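Local coordinates for protein endo-1,4-beta-xylanase (Bacteroides thetaiotaomicron VPI-5482, PDB 3KST) that probably hydrolyses O-glycosidic bonds in xylan-type plant polysaccharides as a calcium-binding family 43 glycoside hydrolase, at residues Leu95-Ser98 with Ile103-Ala106; Thr140-Phe145 with Asp223-Pro228; Tyr144-Arg147 with Gly151-Ile154. One frame throughout, in Å; residues are numbered along the deposited sequence.

Interaction 1: Leu95-Ser98 with Ile103-Ala106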
loop_
_atom_site.group_PDB
_atom_site.type_symbol
_atom_site.label_atom_id
_atom_site.label_comp_id
_atom_site.label_asym_id
_atom_site.label_seq_id
_atom_site.Cartn_x
_atom_site.Cartn_y
_atom_site.Cartn_z
ATOM N N LEU A 95 3.598 3.284 11.512
ATOM C CA LEU A 95 2.415 2.865 10.783
ATOM C C LEU A 95 1.734 4.119 10.209
ATOM O O LEU A 95 1.273 4.970 10.965
ATOM C CB LEU A 95 1.432 2.128 11.711
ATOM C CG LEU A 95 -0.014 1.896 11.265
ATOM C CD1 LEU A 95 0.011 1.098 9.995
ATOM C CD2 LEU A 95 -0.856 1.272 12.402
ATOM N N PHE A 96 1.662 4.201 8.881
ATOM C CA PHE A 96 1.001 5.289 8.171
ATOM C C PHE A 96 -0.321 4.722 7.650
ATOM O O PHE A 96 -0.353 3.638 7.089
ATOM C CB PHE A 96 1.873 5.811 7.042
ATOM C CG PHE A 96 2.937 6.740 7.515
ATOM C CD1 PHE A 96 4.109 6.256 8.104
ATOM C CD2 PHE A 96 2.735 8.113 7.463
ATOM C CE1 PHE A 96 5.081 7.173 8.579
ATOM C CE2 PHE A 96 3.693 8.994 7.925
ATOM C CZ PHE A 96 4.856 8.530 8.477
ATOM N N TYR A 97 -1.404 5.462 7.815
ATOM C CA TYR A 97 -2.733 4.916 7.499
ATOM C C TYR A 97 -3.780 5.994 7.297
ATOM O O TYR A 97 -3.495 7.168 7.491
ATOM C CB TYR A 97 -3.157 3.995 8.640
ATOM C CG TYR A 97 -3.292 4.661 9.997
ATOM C CD1 TYR A 97 -2.161 4.937 10.796
ATOM C CD2 TYR A 97 -4.543 5.011 10.498
ATOM C CE1 TYR A 97 -2.279 5.559 12.078
ATOM C CE2 TYR A 97 -4.690 5.622 11.801
ATOM C CZ TYR A 97 -3.542 5.886 12.576
ATOM O OH TYR A 97 -3.669 6.477 13.821
ATOM N N SER A 98 -4.979 5.569 6.889
ATOM C CA SER A 98 -6.121 6.428 6.742
ATOM C C SER A 98 -7.125 6.075 7.812
ATOM O O SER A 98 -7.226 4.943 8.210
ATOM C CB SER A 98 -6.740 6.249 5.371
ATOM O OG SER A 98 -5.776 6.490 4.365
ATOM N N ILE A 103 -5.320 11.258 6.774
ATOM C CA ILE A 103 -4.065 10.493 6.889
ATOM C C ILE A 103 -3.438 10.694 8.261
ATOM O O ILE A 103 -3.408 11.817 8.767
ATOM C CB ILE A 103 -3.079 10.790 5.763
ATOM C CG1 ILE A 103 -2.739 12.284 5.635
ATOM C CG2 ILE A 103 -3.713 10.324 4.446
ATOM C CD1 ILE A 103 -1.624 12.575 4.660
ATOM N N CYS A 104 -2.909 9.603 8.797
ATOM C CA CYS A 104 -2.411 9.506 10.160
ATOM C C CYS A 104 -1.167 8.668 10.293
ATOM O O CYS A 104 -0.878 7.804 9.448
ATOM C CB CYS A 104 -3.483 8.817 11.020
ATOM S SG CYS A 104 -5.088 9.603 11.104
ATOM N N VAL A 105 -0.472 8.868 11.419
ATOM C CA VAL A 105 0.716 8.095 11.726
ATOM C C VAL A 105 0.745 7.736 13.211
ATOM O O VAL A 105 0.440 8.589 14.069
ATOM C CB VAL A 105 2.038 8.828 11.282
ATOM C CG1 VAL A 105 2.180 10.197 11.933
ATOM C CG2 VAL A 105 3.286 7.959 11.539
ATOM N N ALA A 106 1.076 6.470 13.468
ATOM C CA ALA A 106 1.240 5.893 14.803
ATOM C C ALA A 106 2.587 5.208 14.849
ATOM O O ALA A 106 3.226 4.985 13.808
ATOM C CB ALA A 106 0.107 4.872 15.101
#
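L95 and A106 form an antiparallel pair through two backbone hydrogen bonds: L95 N donates to A106 O, and A106 N returns to L95 O, each at 2.9 Å. Y97 and C104 repeat the exchange, with C104 N at 2.8 Å from Y97 O. F96 and V105 form the non-hydrogen-bonded pair between them, their CA atoms 4.5 Å apart; here V105 CA-H leans on L95 O.

Packing divides between the two faces of the hairpin. On one, V105 CG2 sits over the F96 ring, 3.6 Å from its centroid, a CH-pi contact between side chains lying alongside each other. On the other, Y97 CG is set between its backbone N and carbonyl carbon (chi1 61°), which folds the ring across the neighbouring strand. C104 CB then lies over one face, 3.3 Å from Y97 CZ, with SG approaching obliquely, while A106 N meets the ring edge. Y97 OH hydrogen-bonds to S73 OG. Replacing Y97 with an alanine would probably leave C104 CB without its aromatic cover and S73 without this hydroxyl partner.

S98 OG hydrogen-bonds to the backbone N of D130, predicted to tune the catalytic acid. L95, Y97, C104 and A106 thus pair across the buried hairpin, the backbones of F96, S98 and I103 hydrogen-bond outward to E83, W80 and I123, and aliphatic carbons lie over aromatic faces in CH-pi contacts, while the hydroxyls reach beyond it.

Interaction 2: Thr140-Phe145 with Asp223-Pro228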
loop_
_atom_site.group_PDB
_atom_site.type_symbol
_atom_site.label_atom_id
_atom_site.label_comp_id
_atom_site.label_asym_id
_atom_site.label_seq_id
_atom_site.Cartn_x
_atom_site.Cartn_y
_atom_site.Cartn_z
ATOM N N THR A 140 15.878 12.682 2.858
ATOM C CA THR A 140 14.657 13.483 2.821
ATOM C C THR A 140 13.436 12.554 2.759
ATOM O O THR A 140 13.349 11.738 1.830
ATOM C CB THR A 140 14.666 14.438 1.594
ATOM O OG1 THR A 140 15.858 15.265 1.638
ATOM C CG2 THR A 140 13.382 15.318 1.491
ATOM N N PRO A 141 12.495 12.699 3.714
ATOM C CA PRO A 141 11.258 11.888 3.697
ATOM C C PRO A 141 10.194 12.490 2.775
ATOM O O PRO A 141 10.002 13.707 2.797
ATOM C CB PRO A 141 10.797 11.954 5.160
ATOM C CG PRO A 141 11.267 13.270 5.631
ATOM C CD PRO A 141 12.572 13.514 4.943
ATOM N N TYR A 142 9.527 11.645 1.979
ATOM C CA TYR A 142 8.405 12.051 1.112
ATOM C C TYR A 142 7.198 11.184 1.424
ATOM O O TYR A 142 7.359 9.971 1.612
ATOM C CB TYR A 142 8.753 11.908 -0.372
ATOM C CG TYR A 142 9.903 12.766 -0.781
ATOM C CD1 TYR A 142 9.716 14.104 -1.122
ATOM C CD2 TYR A 142 11.206 12.237 -0.828
ATOM C CE1 TYR A 142 10.807 14.909 -1.511
ATOM C CE2 TYR A 142 12.282 13.020 -1.212
ATOM C CZ TYR A 142 12.081 14.359 -1.533
ATOM O OH TYR A 142 13.165 15.099 -1.916
ATOM N N LEU A 143 6.012 11.793 1.488
ATOM C CA LEU A 143 4.744 11.074 1.676
ATOM C C LEU A 143 3.879 11.269 0.443
ATOM O O LEU A 143 3.605 12.425 0.025
ATOM C CB LEU A 143 3.977 11.538 2.931
ATOM C CG LEU A 143 2.795 10.637 3.351
ATOM C CD1 LEU A 143 3.342 9.310 3.828
ATOM C CD2 LEU A 143 1.954 11.251 4.502
ATOM N N TYR A 144 3.474 10.139 -0.140
ATOM C CA TYR A 144 2.560 10.050 -1.268
ATOM C C TYR A 144 1.202 9.730 -0.655
ATOM O O TYR A 144 1.123 8.960 0.293
ATOM C CB TYR A 144 3.011 8.982 -2.272
ATOM C CG TYR A 144 4.382 9.316 -2.783
ATOM C CD1 TYR A 144 5.516 8.979 -2.043
ATOM C CD2 TYR A 144 4.557 10.048 -3.965
ATOM C CE1 TYR A 144 6.797 9.362 -2.457
ATOM C CE2 TYR A 144 5.849 10.418 -4.401
ATOM C CZ TYR A 144 6.957 10.063 -3.640
ATOM O OH TYR A 144 8.226 10.411 -4.025
ATOM N N PHE A 145 0.157 10.373 -1.170
ATOM C CA PHE A 145 -1.196 10.233 -0.648
ATOM C C PHE A 145 -2.156 10.796 -1.676
ATOM O O PHE A 145 -1.719 11.499 -2.593
ATOM C CB PHE A 145 -1.337 10.958 0.708
ATOM C CG PHE A 145 -0.934 12.401 0.674
ATOM C CD1 PHE A 145 0.410 12.760 0.893
ATOM C CD2 PHE A 145 -1.871 13.413 0.469
ATOM C CE1 PHE A 145 0.806 14.081 0.867
ATOM C CE2 PHE A 145 -1.465 14.753 0.455
ATOM C CZ PHE A 145 -0.119 15.073 0.663
ATOM N N ASP A 223 12.731 11.629 -12.825
ATOM C CA ASP A 223 14.112 11.818 -12.388
ATOM C C ASP A 223 14.134 12.468 -10.990
ATOM O O ASP A 223 15.216 12.594 -10.398
ATOM C CB ASP A 223 14.893 12.711 -13.366
ATOM C CG ASP A 223 15.073 12.094 -14.734
ATOM O OD1 ASP A 223 14.968 10.870 -14.891
ATOM O OD2 ASP A 223 15.328 12.872 -15.677
ATOM N N THR A 224 12.975 12.902 -10.463
ATOM C CA THR A 224 12.895 13.453 -9.105
ATOM C C THR A 224 11.778 12.747 -8.314
ATOM O O THR A 224 10.852 12.221 -8.921
ATOM C CB THR A 224 12.698 15.026 -9.124
ATOM O OG1 THR A 224 11.355 15.392 -8.781
ATOM C CG2 THR A 224 13.108 15.643 -10.487
ATOM N N PRO A 225 11.847 12.751 -6.966
ATOM C CA PRO A 225 10.781 12.132 -6.165
ATOM C C PRO A 225 9.413 12.838 -6.286
ATOM O O PRO A 225 8.392 12.215 -5.993
ATOM C CB PRO A 225 11.312 12.212 -4.713
ATOM C CG PRO A 225 12.672 12.813 -4.790
ATOM C CD PRO A 225 12.754 13.533 -6.106
HETATM N N MSE A 226 9.391 14.098 -6.729
HETATM C CA MSE A 226 8.137 14.836 -6.861
HETATM C C MSE A 226 7.850 15.233 -8.315
HETATM O O MSE A 226 7.270 16.276 -8.567
HETATM C CB MSE A 226 8.119 16.017 -5.908
HETATM C CG MSE A 226 8.349 15.626 -4.469
HETATM SE SE MSE A 226 7.873 17.004 -3.247
HETATM C CE MSE A 226 9.160 18.299 -3.859
ATOM N N GLY A 227 8.235 14.372 -9.258
ATOM C CA GLY A 227 7.921 14.581 -10.650
ATOM C C GLY A 227 8.844 15.516 -11.404
ATOM O O GLY A 227 9.949 15.791 -10.905
ATOM N N PRO A 228 8.434 15.931 -12.628
ATOM C CA PRO A 228 7.188 15.509 -13.315
ATOM C C PRO A 228 7.205 14.029 -13.760
ATOM O O PRO A 228 8.270 13.435 -13.895
ATOM C CB PRO A 228 7.099 16.459 -14.511
ATOM C CG PRO A 228 8.524 16.833 -14.766
ATOM C CD PRO A 228 9.109 16.992 -13.395
#
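Y142 and Y144 leave the strand with nearly equal first torsions, CG beside the backbone N in both (chi1 -61° and -59°); Y142 heads toward the turn at P225 and M226, whereas Y144 starts out to one side and only its far end nears P225. The two rings serve different ends. Y142 offers a face: P225 CB lies above it, 3.8 Å from the ring centroid and displaced toward the rim, while P225 CG comes to 3.6 Å from Y142 CE2. This is a CH-pi contact in which the proline ring crosses the tyrosine at a slant. M226, built as selenomethionine, adds a Met-aromatic contact; its CG stands 3.9 Å from Y142 CE1, and the selenium approaches the same side of the ring rim obliquely.

Y144 contributes its hydroxyl. OH donates to P225 O over 2.7 Å, from a position tilted out of the carbonyl plane, and the acceptor oxygen lies in the plane of the tyrosine ring, at its edge. One proline thus receives the face of one tyrosine on its ring and the hydroxyl of the other on its carbonyl.

The loop holds its own shape. T224 to G227 is a type I beta turn with P225 in its second position, and T224 OG1 accepts from M226 N at 3.1 Å, an ST turn, while donating to G227 O at 2.6 Å. Around the tyrosines, F134 and V156 from neighbouring strands of the same sheet pack alongside, and P192 and L194 lie against Y144. Joining a strand of one four-stranded antiparallel sheet to the loop between strands 216-222 and 230-231 of the next, this is a blade-to-blade contact of the five-bladed beta-propeller characteristic of family 43 glycoside hydrolases.

Interaction 3: Tyr144-Arg147 with Gly151-Ile154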
loop_
_atom_site.group_PDB
_atom_site.type_symbol
_atom_site.label_atom_id
_atom_site.label_comp_id
_atom_site.label_asym_id
_atom_site.label_seq_id
_atom_site.Cartn_x
_atom_site.Cartn_y
_atom_site.Cartn_z
ATOM N N TYR A 144 3.474 10.139 -0.140
ATOM C CA TYR A 144 2.560 10.050 -1.268
ATOM C C TYR A 144 1.202 9.730 -0.655
ATOM O O TYR A 144 1.123 8.960 0.293
ATOM C CB TYR A 144 3.011 8.982 -2.272
ATOM C CG TYR A 144 4.382 9.316 -2.783
ATOM C CD1 TYR A 144 5.516 8.979 -2.043
ATOM C CD2 TYR A 144 4.557 10.048 -3.965
ATOM C CE1 TYR A 144 6.797 9.362 -2.457
ATOM C CE2 TYR A 144 5.849 10.418 -4.401
ATOM C CZ TYR A 144 6.957 10.063 -3.640
ATOM O OH TYR A 144 8.226 10.411 -4.025
ATOM N N PHE A 145 0.157 10.373 -1.170
ATOM C CA PHE A 145 -1.196 10.233 -0.648
ATOM C C PHE A 145 -2.156 10.796 -1.676
ATOM O O PHE A 145 -1.719 11.499 -2.593
ATOM C CB PHE A 145 -1.337 10.958 0.708
ATOM C CG PHE A 145 -0.934 12.401 0.674
ATOM C CD1 PHE A 145 0.410 12.760 0.893
ATOM C CD2 PHE A 145 -1.871 13.413 0.469
ATOM C CE1 PHE A 145 0.806 14.081 0.867
ATOM C CE2 PHE A 145 -1.465 14.753 0.455
ATOM C CZ PHE A 145 -0.119 15.073 0.663
ATOM N N VAL A 146 -3.432 10.473 -1.515
ATOM C CA VAL A 146 -4.509 10.895 -2.416
ATOM C C VAL A 146 -5.230 12.093 -1.872
ATOM O O VAL A 146 -5.606 12.084 -0.693
ATOM C CB VAL A 146 -5.590 9.780 -2.555
ATOM C CG1 VAL A 146 -6.907 10.309 -3.221
ATOM C CG2 VAL A 146 -5.014 8.564 -3.320
ATOM N N ARG A 147 -5.391 13.136 -2.693
ATOM C CA ARG A 147 -6.292 14.244 -2.368
ATOM C C ARG A 147 -7.426 14.139 -3.386
ATOM O O ARG A 147 -7.224 13.702 -4.539
ATOM C CB ARG A 147 -5.636 15.604 -2.491
ATOM C CG ARG A 147 -4.440 15.803 -1.582
ATOM C CD ARG A 147 -3.733 17.110 -1.901
ATOM N NE ARG A 147 -4.546 18.295 -1.653
ATOM C CZ ARG A 147 -4.279 19.531 -2.104
ATOM N NH1 ARG A 147 -3.212 19.773 -2.865
ATOM N NH2 ARG A 147 -5.099 20.530 -1.806
ATOM N N GLY A 151 -11.058 13.997 -9.075
ATOM C CA GLY A 151 -11.208 12.601 -8.763
ATOM C C GLY A 151 -10.223 12.346 -7.637
ATOM O O GLY A 151 -9.712 13.297 -6.958
ATOM N N ASN A 152 -9.917 11.072 -7.403
ATOM C CA ASN A 152 -8.828 10.727 -6.509
ATOM C C ASN A 152 -7.532 10.960 -7.282
ATOM O O ASN A 152 -7.323 10.322 -8.321
ATOM C CB ASN A 152 -8.873 9.259 -6.074
ATOM C CG ASN A 152 -10.032 8.923 -5.162
ATOM O OD1 ASN A 152 -11.013 9.666 -5.005
ATOM N ND2 ASN A 152 -9.914 7.763 -4.528
ATOM N N VAL A 153 -6.695 11.877 -6.779
ATOM C CA VAL A 153 -5.388 12.227 -7.377
ATOM C C VAL A 153 -4.261 11.998 -6.385
ATOM O O VAL A 153 -4.361 12.373 -5.212
ATOM C CB VAL A 153 -5.406 13.692 -7.856
ATOM C CG1 VAL A 153 -4.059 14.104 -8.492
ATOM C CG2 VAL A 153 -6.524 13.861 -8.843
ATOM N N ILE A 154 -3.192 11.361 -6.855
ATOM C CA ILE A 154 -2.016 11.113 -6.059
ATOM C C ILE A 154 -1.131 12.369 -6.022
ATOM O O ILE A 154 -0.705 12.882 -7.060
ATOM C CB ILE A 154 -1.203 9.905 -6.573
ATOM C CG1 ILE A 154 -2.083 8.648 -6.488
ATOM C CG2 ILE A 154 0.088 9.744 -5.716
ATOM C CD1 ILE A 154 -1.450 7.366 -7.071
#
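V146 meets N152 diagonally across the hairpin through one methyl: CG1 stands anti to its own backbone N (chi1 166°) and comes to 3.6 Å from N152 CB, the two side chains slanting past each other. The other methyl, CG2, is the branch nearest I154, the residue directly opposite, but stays 4.3 Å from I154 CG1, a loose apolar contact. V146 and I154 are an antiparallel non-hydrogen-bonded pair, their CA atoms 4.4 Å apart, and V146 CA lies 3.2 Å from V153 O, a CA-H...O contact that accompanies the close spacing.

On N152, CG lies beside the backbone N (chi1 -69°), with the aliphatic CB turned to the valine and the amide reaching past it. ND2 hydrogen-bonds to OE1 of E190, the predicted proton donor, and V146 also packs against E190 and D130. The hairpin thus supplies second-shell contacts to the probable catalytic residues. It is formed by strands 141-148 and 152-158, the central pair of a four-stranded antiparallel sheet that makes one blade of the five-bladed beta-propeller expected for family 43.

R147 and V153 point to the opposite face from V146 and I154 and form a hydrogen-bonded pair, R147 N donating to V153 O at 2.8 Å and V153 N to R147 O at 2.9 Å. The arginine chain runs extended from CA to CD and then bends at its third torsion (64°), carrying the guanidinium away from the partner strand. Its NE forms a salt bridge with OE2 of E126, and the group also makes a cation-pi contact with W155. V153 CB comes to 3.8 Å from R147 O, and its side chain packs on Q173 and K176.

In the fold
From the N terminus, interaction 1 comes first, closing the short hairpin of strands 92-99 and 102-108 within one propeller blade. The chain then enters the next sheet, where interactions 2 and 3 both start from strand 141-148 and share Y144 and F145. Interaction 3 closes a local hairpin with strand 152-158; interaction 2 spans far more sequence, reaching the 223-228 loop of the following sheet, so the two loops start from the same strand, the shorter closing long before the longer. Interaction 1 precedes both in series, yet touches them in space: I103 CD1 packs on L143 and F145, and F96 on L143, joining the first hairpin to the 141-148 strand. Together they link three successive sheets.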